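Local structure of transcarboxylase 5S subunit (Propionibacterium freudenreichii subsp. shermanii, 1RQE) at the interface of chains A and B. The protein catalyses the transfer of a carboxyl group from the biotin of the 1.3S subunit to pyruvate, forming oxaloacetate, with a cobalt ion bound in each subunit. Sequence-based numbering; all coordinates share one arbitrary frame. Chains: chain A/B, transcarboxylase 5S subunit.

Contact 1: the interface of chains A and B. Residues chain A 15-17, 240; chain B 17, 19, 243, 277.
A short antiparallel beta bridge between the N-terminal strands of the two subunits, strand 16-18 of each, joins A:Ile17 to B:Ile17 across the homodimer. The two residues exchange a reciprocal pair of backbone hydrogen bonds, A:Ile17 N to B:Ile17 O and B:Ile17 N to A:Ile17 O, each 2.8 Å long, nearly straight (170° at the hydrogen) and in the carbonyl plane. The pairing continues past the strand end, where B:Val19 N gives a longer bond to A:Arg15 O at 3.1 Å; here the donor stands above the carbonyl plane.

Side chains close over one side of this bridge. A:Ile17 crosses B:Val19 at about a right angle, its terminal CD1 methyl resting 3.7 Å from CG1 of B:Val19. The other methyl of that valine, CG2, meets the aliphatic shaft of A:Arg15, with CD 3.9 Å away. A:Arg15 has CG anti to the backbone N (chi1 -158°) and runs extended to NE, which carries the guanidinium beyond the valine to B:Tyr277. There NH1 lies 3.3 Å from the phenol oxygen OH, close but not a hydrogen bond, and CZ of the ring sits at the guanidinium edge, in its plane. The guanidinium brings this edge, through NH1, over the face of the tyrosine at its CZ-OH end, the planes 73° apart.

Next to the strand pairing, a salt bridge links helix 234-243 of each subunit: A:Lys240 NZ reaches B:Glu243 OE2 at 2.5 Å from the opposite direction, on the syn lone pair of that carboxylate oxygen. The lysine chain bends at its second torsion before its outer part straightens toward the partner. Opposite charges paired here would probably favour the ionised forms of both groups. The strand pairing lies near the start of each modelled chain, beside helix 234-243 of the TIM-barrel carboxyltransferase domain, with B:Tyr277 coming from a loop before helix 283-296.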
# COMPACT_ATOMS: atom_id res chain seq x y z
N ARG A 15 -11.74 28.88 0.86
CA ARG A 15 -10.49 28.33 0.35
C ARG A 15 -10.74 27.37 -0.83
O ARG A 15 -11.62 26.51 -0.76
CB ARG A 15 -9.77 27.62 1.48
CG ARG A 15 -8.28 27.46 1.29
CD ARG A 15 -7.74 26.56 2.39
NE ARG A 15 -6.33 26.26 2.22
CZ ARG A 15 -5.77 25.10 2.56
NH1 ARG A 15 -6.51 24.12 3.08
NH2 ARG A 15 -4.48 24.91 2.37
N GLU A 16 -9.97 27.51 -1.91
CA GLU A 16 -10.16 26.66 -3.08
C GLU A 16 -8.94 26.22 -3.84
O GLU A 16 -7.93 26.92 -3.87
CB GLU A 16 -11.10 27.35 -4.06
CG GLU A 16 -12.49 27.51 -3.52
CD GLU A 16 -13.43 28.15 -4.49
OE1 GLU A 16 -14.66 27.97 -4.31
OE2 GLU A 16 -12.95 28.82 -5.43
N ILE A 17 -9.03 25.05 -4.47
CA ILE A 17 -7.95 24.51 -5.28
C ILE A 17 -8.43 24.36 -6.72
O ILE A 17 -9.51 23.83 -6.98
CB ILE A 17 -7.49 23.14 -4.76
CG1 ILE A 17 -6.96 23.28 -3.34
CG2 ILE A 17 -6.37 22.59 -5.65
CD1 ILE A 17 -6.51 21.98 -2.75
N LYS A 240 -3.09 14.17 -6.83
CA LYS A 240 -2.79 15.58 -6.96
C LYS A 240 -2.19 15.91 -8.31
O LYS A 240 -2.48 16.96 -8.88
CB LYS A 240 -1.85 16.04 -5.84
CG LYS A 240 -2.52 16.12 -4.49
CD LYS A 240 -3.66 17.12 -4.52
CE LYS A 240 -4.65 16.84 -3.41
NZ LYS A 240 -5.86 17.70 -3.56
N ILE B 17 -12.21 23.16 -6.61
CA ILE B 17 -12.70 22.37 -5.49
C ILE B 17 -12.50 23.15 -4.19
O ILE B 17 -11.43 23.69 -3.94
CB ILE B 17 -11.97 21.02 -5.39
CG1 ILE B 17 -12.20 20.21 -6.65
CG2 ILE B 17 -12.50 20.22 -4.19
CD1 ILE B 17 -11.49 18.89 -6.64
N VAL B 19 -11.81 23.45 -0.36
CA VAL B 19 -11.20 22.63 0.67
C VAL B 19 -11.24 23.33 2.02
O VAL B 19 -11.23 24.56 2.09
CB VAL B 19 -9.76 22.28 0.30
CG1 VAL B 19 -9.75 21.53 -1.00
CG2 VAL B 19 -8.92 23.54 0.21
N GLU B 243 -9.78 17.18 3.05
CA GLU B 243 -10.10 18.41 2.34
C GLU B 243 -11.57 18.76 2.58
O GLU B 243 -11.95 19.93 2.55
CB GLU B 243 -9.85 18.24 0.83
CG GLU B 243 -8.43 17.87 0.49
CD GLU B 243 -8.23 17.62 -0.99
OE1 GLU B 243 -9.12 17.01 -1.63
OE2 GLU B 243 -7.18 18.04 -1.52
N TYR B 277 -2.52 21.41 5.82
CA TYR B 277 -2.96 20.51 6.88
C TYR B 277 -1.72 19.89 7.51
O TYR B 277 -0.68 19.78 6.88
CB TYR B 277 -3.83 19.40 6.31
CG TYR B 277 -4.98 19.90 5.50
CD1 TYR B 277 -4.99 19.74 4.12
CD2 TYR B 277 -6.07 20.54 6.10
CE1 TYR B 277 -6.04 20.19 3.35
CE2 TYR B 277 -7.13 20.99 5.35
CZ TYR B 277 -7.11 20.81 3.97
OH TYR B 277 -8.14 21.26 3.19

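Contact 2: the interface of chains A and B. Residues chain A 306-307, 309; chain B 290, 294.
Polar contact at this part of the dimer interface centres on the ammonium of B:Lys294, which meets the hydroxyl and backbone of a chain A loop. Its NZ donates a hydrogen bond to the side-chain hydroxyl OG1 of A:Thr307 at 3.2 Å. The same nitrogen makes a weak bond, also 3.2 Å, to the backbone carbonyl O of A:Lys306, so neighbouring loop residues present two oxygens to one cationic tip.

Side-chain shape accounts for the meeting. B:Lys294 leaves its helix with CG anti to the backbone N (chi1 -178°), stays extended through CE and turns at the last bond (chi4 53°), swinging NZ toward both acceptors. It crosses A:Thr307 at about a right angle. The threonine holds OG1 anti to its carbonyl carbon (chi1 -48°), which turns the hydroxyl to the lysine, whose CE lies 3.7 Å from OG1. Replacing A:Thr307 with a valine would probably take away the hydroxyl acceptor of the ammonium of B:Lys294, leaving it the weak carbonyl bond and a tip freer to turn.

Looser proximity completes the patch: B:Arg290 NH2 stays 4.4 Å from A:Val309 O, near neighbours without a bond. B:Arg290 and B:Lys294 lie one turn apart on helix 283-296, both reaching from the same side of it toward the loop of chain A that follows the 3-10 helix 297-303 and leads into helix 313-316.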
# COMPACT_ATOMS: atom_id res chain seq x y z
N LYS A 306 11.70 -7.27 2.31
CA LYS A 306 10.89 -7.54 3.48
C LYS A 306 10.25 -6.31 4.11
O LYS A 306 9.90 -6.33 5.30
CB LYS A 306 11.72 -8.31 4.51
CG LYS A 306 12.01 -9.74 4.08
CD LYS A 306 13.01 -10.44 5.00
CE LYS A 306 14.41 -9.84 4.87
NZ LYS A 306 14.98 -10.03 3.50
N THR A 307 10.09 -5.25 3.33
CA THR A 307 9.48 -4.03 3.85
C THR A 307 8.47 -3.47 2.85
O THR A 307 8.75 -3.40 1.66
CB THR A 307 10.52 -2.92 4.15
OG1 THR A 307 11.60 -3.47 4.91
CG2 THR A 307 9.86 -1.79 4.95
N VAL A 309 6.46 -0.43 3.72
CA VAL A 309 6.39 1.02 3.86
C VAL A 309 7.54 1.54 4.69
O VAL A 309 7.77 1.08 5.80
CB VAL A 309 5.07 1.43 4.52
CG1 VAL A 309 4.93 2.94 4.55
CG2 VAL A 309 3.91 0.81 3.78
N ARG B 290 7.31 1.87 15.24
CA ARG B 290 7.46 1.14 13.99
C ARG B 290 8.50 0.03 14.07
O ARG B 290 8.24 -1.11 13.68
CB ARG B 290 7.83 2.12 12.89
CG ARG B 290 8.15 1.46 11.61
CD ARG B 290 9.29 2.16 10.98
NE ARG B 290 9.80 1.37 9.88
CZ ARG B 290 10.96 1.61 9.27
NH1 ARG B 290 11.72 2.63 9.67
NH2 ARG B 290 11.35 0.81 8.27
N LYS B 294 8.30 -4.04 13.75
CA LYS B 294 8.97 -4.67 12.62
C LYS B 294 9.74 -5.90 13.13
O LYS B 294 9.87 -6.90 12.43
CB LYS B 294 9.92 -3.68 11.96
CG LYS B 294 10.62 -4.25 10.74
CD LYS B 294 11.26 -3.16 9.89
CE LYS B 294 11.79 -3.75 8.59
NZ LYS B 294 10.75 -4.54 7.85

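Contact 1 and contact 2 lie about 32 Å apart, measured between the centres of their C-alpha atoms, on one two-fold symmetric dimer interface, and have no residue in common. They differ in character: contact 1 combines backbone strand pairing, apolar packing and a salt bridge, whereas contact 2 is a sparser helix-to-loop contact. B:Tyr277 of contact 1 and helix 283-296 of contact 2 are near in sequence, so a segment close in sequence touches the partner at both contacts, lightly at contact 1. Each contact has a twin with the chains exchanged, and together the spaced points probably help fix the relative orientation of the subunits in the homodimer.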